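Local coordinates for nitrogen regulatory PII-like protein (PDB 4R25) that is required for full induction of the nrgAB operon when ammonium is limiting, and belongs to the PII family of nitrogen signalling proteins, at residues V6-R11 and G91-Y96. Sequence-based numbering, arbitrary orientation.
Sequences VEIVTR and GKIFVY
Val6-Thr10 and Lys92-Tyr96 are neighbouring antiparallel strands in the four-stranded sheet of the PII fold. Two hydrogen-bonded pairs hold them together. At Glu7 and Phe94, each backbone N reaches the other residue's O at 2.8 Å, and both bonds are nearly straight. Val9 N is hydrogen-bonded to Lys92 O, and Lys92 N to Val9 O, both at 3.0 Å. Between these pairs, Ile93 CA also lies 3.3 Å from Glu7 O, as a CA-H...O contact.

One face carries Val6, Ile8 and Ile93. The Ile93 side chain runs alongside both partners and uses a different branch for each. Its CG2, anti to the backbone N, meets Val6 CG1 at 3.8 Å. Its CG1 lies beside Ile8 CG2. Helix 72-83 packs on this face through Val75, Ala79 and Leu83. This is the ferredoxin-like layering of PII subunits, with helices against one side of the sheet.

Glu7, Val9 and Phe94 point to the other face. Val9 CG2 approaches the edge of the Phe94 ring, 4.2 Å from CE2. The extended Glu7 side chain, with CG anti to the backbone N (chi1 -166°), carries its carboxylate to the Tyr96 ring. The two planes are 49° apart, and Glu7 OE2 lies 3.9 Å from Tyr96 CE1. Glu7 belongs to a zinc site that also includes Lys5 and Glu64, and its side chain comes about 3 Å from a zinc ion.

At the other end, Thr10 OG1 is hydrogen-bonded to the backbone O of Asp90, next to Gly91. Strand 51-67 flanks Val6-Thr10. Beyond Lys92-Val95, a strand of the second subunit continues the sheet across the trimer interface.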
loop_
_atom_site.group_PDB
_atom_site.type_symbol
_atom_site.label_atom_id
_atom_site.label_comp_id
_atom_site.label_asym_id
_atom_site.label_seq_id
_atom_site.Cartn_x
_atom_site.Cartn_y
_atom_site.Cartn_z
ATOM N N VAL A 6 -1.265 8.055 6.325
ATOM C CA VAL A 6 -1.069 7.362 7.581
ATOM C C VAL A 6 -1.550 5.928 7.442
ATOM O O VAL A 6 -2.708 5.673 7.124
ATOM C CB VAL A 6 -1.787 8.071 8.747
ATOM C CG1 VAL A 6 -1.622 7.283 10.039
ATOM C CG2 VAL A 6 -1.243 9.467 8.911
ATOM N N GLU A 7 -0.639 4.992 7.682
ATOM C CA GLU A 7 -0.940 3.578 7.553
ATOM C C GLU A 7 -0.887 2.888 8.915
ATOM O O GLU A 7 0.184 2.739 9.506
ATOM C CB GLU A 7 0.064 2.947 6.604
ATOM C CG GLU A 7 -0.292 1.580 6.103
ATOM C CD GLU A 7 0.549 1.204 4.898
ATOM O OE1 GLU A 7 1.482 0.380 5.032
ATOM O OE2 GLU A 7 0.282 1.753 3.810
ATOM N N ILE A 8 -2.046 2.479 9.418
ATOM C CA ILE A 8 -2.109 1.773 10.683
ATOM C C ILE A 8 -2.276 0.280 10.438
ATOM O O ILE A 8 -3.231 -0.146 9.793
ATOM C CB ILE A 8 -3.281 2.276 11.547
ATOM C CG1 ILE A 8 -3.280 3.804 11.617
ATOM C CG2 ILE A 8 -3.206 1.674 12.936
ATOM C CD1 ILE A 8 -4.530 4.392 12.252
ATOM N N VAL A 9 -1.345 -0.516 10.947
ATOM C CA VAL A 9 -1.439 -1.965 10.811
ATOM C C VAL A 9 -1.589 -2.612 12.187
ATOM O O VAL A 9 -0.643 -2.664 12.967
ATOM C CB VAL A 9 -0.214 -2.544 10.082
ATOM C CG1 VAL A 9 -0.240 -4.055 10.121
ATOM C CG2 VAL A 9 -0.169 -2.040 8.649
ATOM N N THR A 10 -2.782 -3.113 12.480
ATOM C CA THR A 10 -3.106 -3.446 13.854
ATOM C C THR A 10 -4.064 -4.632 14.035
ATOM O O THR A 10 -4.434 -5.310 13.079
ATOM C CB THR A 10 -3.612 -2.179 14.592
ATOM O OG1 THR A 10 -3.998 -2.499 15.933
ATOM C CG2 THR A 10 -4.783 -1.548 13.850
ATOM N N ARG A 11 -4.417 -4.886 15.290
ATOM C CA ARG A 11 -5.331 -5.950 15.698
ATOM C C ARG A 11 -6.767 -5.574 15.324
ATOM O O ARG A 11 -7.167 -4.421 15.485
ATOM C CB ARG A 11 -5.181 -6.138 17.217
ATOM C CG ARG A 11 -6.233 -6.953 17.944
ATOM C CD ARG A 11 -6.092 -6.771 19.474
ATOM N NE ARG A 11 -4.772 -7.141 20.001
ATOM C CZ ARG A 11 -3.954 -6.297 20.631
ATOM N NH1 ARG A 11 -4.316 -5.032 20.824
ATOM N NH2 ARG A 11 -2.772 -6.710 21.076
ATOM N N GLY A 91 0.301 -3.431 17.153
ATOM C CA GLY A 91 0.558 -2.972 15.806
ATOM C C GLY A 91 1.435 -1.743 15.703
ATOM O O GLY A 91 2.010 -1.285 16.681
ATOM N N LYS A 92 1.527 -1.210 14.491
ATOM C CA LYS A 92 2.404 -0.085 14.199
ATOM C C LYS A 92 1.702 0.945 13.318
ATOM O O LYS A 92 0.592 0.724 12.838
ATOM C CB LYS A 92 3.692 -0.569 13.522
ATOM C CG LYS A 92 4.383 -1.727 14.243
ATOM C CD LYS A 92 5.871 -1.781 13.922
ATOM C CE LYS A 92 6.521 -3.041 14.480
ATOM N NZ LYS A 92 5.979 -4.272 13.834
ATOM N N ILE A 93 2.360 2.078 13.117
ATOM C CA ILE A 93 1.799 3.144 12.316
ATOM C C ILE A 93 2.903 3.693 11.447
ATOM O O ILE A 93 3.943 4.081 11.954
ATOM C CB ILE A 93 1.286 4.296 13.191
ATOM C CG1 ILE A 93 0.196 3.808 14.141
ATOM C CG2 ILE A 93 0.778 5.453 12.323
ATOM C CD1 ILE A 93 -0.233 4.857 15.127
ATOM N N PHE A 94 2.667 3.747 10.141
ATOM C CA PHE A 94 3.672 4.253 9.221
ATOM C C PHE A 94 3.209 5.525 8.523
ATOM O O PHE A 94 2.060 5.632 8.100
ATOM C CB PHE A 94 4.042 3.174 8.201
ATOM C CG PHE A 94 4.338 1.836 8.822
ATOM C CD1 PHE A 94 5.582 1.568 9.365
ATOM C CD2 PHE A 94 3.369 0.853 8.873
ATOM C CE1 PHE A 94 5.860 0.334 9.938
ATOM C CE2 PHE A 94 3.638 -0.379 9.447
ATOM C CZ PHE A 94 4.884 -0.640 9.977
ATOM N N VAL A 95 4.114 6.489 8.411
ATOM C CA VAL A 95 3.809 7.750 7.760
ATOM C C VAL A 95 4.617 7.911 6.466
ATOM O O VAL A 95 5.817 7.633 6.438
ATOM C CB VAL A 95 4.034 8.943 8.719
ATOM C CG1 VAL A 95 3.436 10.228 8.139
ATOM C CG2 VAL A 95 3.415 8.639 10.088
ATOM N N TYR A 96 3.933 8.329 5.399
ATOM C CA TYR A 96 4.538 8.536 4.090
ATOM C C TYR A 96 4.189 9.898 3.507
ATOM O O TYR A 96 3.081 10.397 3.684
ATOM C CB TYR A 96 4.014 7.513 3.088
ATOM C CG TYR A 96 4.191 6.074 3.462
ATOM C CD1 TYR A 96 3.200 5.400 4.151
ATOM C CD2 TYR A 96 5.331 5.372 3.092
ATOM C CE1 TYR A 96 3.339 4.076 4.489
ATOM C CE2 TYR A 96 5.485 4.034 3.423
ATOM C CZ TYR A 96 4.482 3.391 4.125
ATOM O OH TYR A 96 4.620 2.061 4.466
#